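Local coordinates for muramoyltetrapeptide carboxypeptidase (Oxalobacter formigenes OXCC13, PDB 6UUK) that is a serine-type LD-carboxypeptidase of the S66 family that removes the terminal D-alanine from muramoyl tetrapeptides of the cell wall, at the interface of chains A and B. Residues are numbered along the deposited sequence; one frame, centred on the assembly and turned at random. Chains: chain A/B, Muramoyltetrapeptide carboxypeptidase.

The interface of chains A and B. Residues chain A 288, 290-291, 295; chain B 95-97, 131.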
loop_
_atom_site.group_PDB
_atom_site.type_symbol
_atom_site.label_atom_id
_atom_site.label_comp_id
_atom_site.label_asym_id
_atom_site.label_seq_id
_atom_site.Cartn_x
_atom_site.Cartn_y
_atom_site.Cartn_z
ATOM N N ASP A 288 -13.641 -11.320 12.459
ATOM C CA ASP A 288 -12.951 -10.226 13.132
ATOM C C ASP A 288 -12.972 -10.393 14.646
ATOM O O ASP A 288 -12.006 -10.017 15.321
ATOM C CB ASP A 288 -13.573 -8.889 12.733
ATOM C CG ASP A 288 -13.444 -8.603 11.251
ATOM O OD1 ASP A 288 -12.391 -8.935 10.667
ATOM O OD2 ASP A 288 -14.397 -8.052 10.666
ATOM N N GLY A 290 -14.592 -8.948 17.125
ATOM C CA GLY A 290 -14.529 -7.726 17.898
ATOM C C GLY A 290 -13.620 -6.653 17.337
ATOM O O GLY A 290 -13.700 -5.502 17.789
ATOM N N TYR A 291 -12.762 -6.988 16.378
ATOM C CA TYR A 291 -11.870 -6.001 15.787
ATOM C C TYR A 291 -12.654 -5.097 14.845
ATOM O O TYR A 291 -13.322 -5.576 13.923
ATOM C CB TYR A 291 -10.727 -6.685 15.039
ATOM C CG TYR A 291 -9.658 -5.731 14.555
ATOM C CD1 TYR A 291 -9.664 -5.252 13.251
ATOM C CD2 TYR A 291 -8.646 -5.304 15.405
ATOM C CE1 TYR A 291 -8.689 -4.376 12.806
ATOM C CE2 TYR A 291 -7.668 -4.428 14.969
ATOM C CZ TYR A 291 -7.694 -3.968 13.670
ATOM O OH TYR A 291 -6.722 -3.098 13.234
ATOM N N ALA A 295 -11.505 -0.829 17.903
ATOM C CA ALA A 295 -10.400 -1.673 18.345
ATOM C C ALA A 295 -9.067 -1.154 17.820
ATOM O O ALA A 295 -8.056 -1.192 18.532
ATOM C CB ALA A 295 -10.628 -3.117 17.900
ATOM N N GLU B 95 -9.092 -11.223 19.679
ATOM C CA GLU B 95 -9.812 -10.497 18.621
ATOM C C GLU B 95 -9.552 -11.190 17.284
ATOM O O GLU B 95 -9.761 -12.410 17.178
ATOM C CB GLU B 95 -9.412 -9.028 18.678
ATOM C CG GLU B 95 -9.802 -8.297 19.949
ATOM C CD GLU B 95 -9.319 -6.858 19.949
ATOM O OE1 GLU B 95 -8.807 -6.396 20.990
ATOM O OE2 GLU B 95 -9.441 -6.194 18.899
ATOM N N ARG B 96 -9.116 -10.467 16.250
ATOM C CA ARG B 96 -8.870 -11.039 14.934
ATOM C C ARG B 96 -7.651 -11.953 14.918
ATOM O O ARG B 96 -7.576 -12.856 14.077
ATOM C CB ARG B 96 -8.709 -9.897 13.926
ATOM C CG ARG B 96 -8.195 -10.274 12.550
ATOM C CD ARG B 96 -7.851 -9.018 11.766
ATOM N NE ARG B 96 -7.372 -9.305 10.419
ATOM C CZ ARG B 96 -8.160 -9.397 9.352
ATOM N NH1 ARG B 96 -9.468 -9.229 9.478
ATOM N NH2 ARG B 96 -7.639 -9.658 8.161
ATOM N N PHE B 97 -6.715 -11.756 15.837
ATOM C CA PHE B 97 -5.461 -12.492 15.867
ATOM C C PHE B 97 -5.565 -13.699 16.795
ATOM O O PHE B 97 -6.464 -13.796 17.635
ATOM C CB PHE B 97 -4.321 -11.578 16.321
ATOM C CG PHE B 97 -4.437 -10.170 15.809
ATOM C CD1 PHE B 97 -3.926 -9.824 14.569
ATOM C CD2 PHE B 97 -5.063 -9.193 16.567
ATOM C CE1 PHE B 97 -4.035 -8.531 14.096
ATOM C CE2 PHE B 97 -5.176 -7.898 16.098
ATOM C CZ PHE B 97 -4.660 -7.566 14.861
ATOM N N ARG B 131 2.495 -5.653 13.610
ATOM C CA ARG B 131 2.171 -5.157 14.944
ATOM C C ARG B 131 3.235 -5.484 15.985
ATOM O O ARG B 131 3.142 -4.982 17.110
ATOM C CB ARG B 131 0.834 -5.731 15.412
ATOM C CG ARG B 131 -0.386 -4.931 15.001
ATOM C CD ARG B 131 -1.595 -5.364 15.816
ATOM N NE ARG B 131 -2.725 -4.453 15.665
ATOM C CZ ARG B 131 -3.793 -4.457 16.455
ATOM N NH1 ARG B 131 -4.778 -3.593 16.249
ATOM N NH2 ARG B 131 -3.873 -5.320 17.459
#
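A:Tyr291 reaches across the chain boundary into a group of side chains from B:Glu95, B:Arg96, B:Phe97 and B:Arg131, and shows how one aromatic ring can pack against charged groups of a partner chain at its edge and near its base. With CG anti to the backbone N (chi1 -172°), its ring extends away from the chain A backbone towards B:Arg131. That arginine comes from the opposite direction with an extended chain and brings NH1 to the ring's edge, in its plane, 3.3 Å from CE2. Ring and guanidinium planes stand 65° apart, so this is an edge approach and not a stack; the phenol OH lies 3.6 Å from the same NH1. Behind it, within chain B, B:Phe97 places CZ over one face of the guanidinium, towards its rim, and probably helps to fix its position.

Nearer the ring's base, B:Glu95 crosses the tyrosine at about a right angle. Its carboxylate OE2 lies 3.7 Å from CD2 of A:Tyr291 and also touches the methyl CB of A:Ala295, in the first turn of helix 293-303. Were A:Tyr291 cut back to an alanine, NH1 of B:Arg131 would probably lose the ring edge and phenol oxygen it lies against, opening a gap beside B:Arg131 and B:Glu95.

The charged pair lies on the other flank. A:Asp288, closing the short 3-10 helix 286-288, and B:Arg96 run side by side, pointing the same way, and form a salt bridge between carboxylate OD1 and guanidinium NH1 at 3.2 Å. OD1 sits at the guanidinium edge, in plane, with the two flat groups only 28° apart; the geometry is not that of a hydrogen bond, so the attraction is probably mainly one of charge.

The patch centre is about 27 Å from A:Ser152, the predicted nucleophile, and 21 Å from A:Glu246, so it lies apart from chain A's active site. Repeated by the two-fold axis, it probably helps to hold together the two copies of the deposited dimer, which may be the biological one.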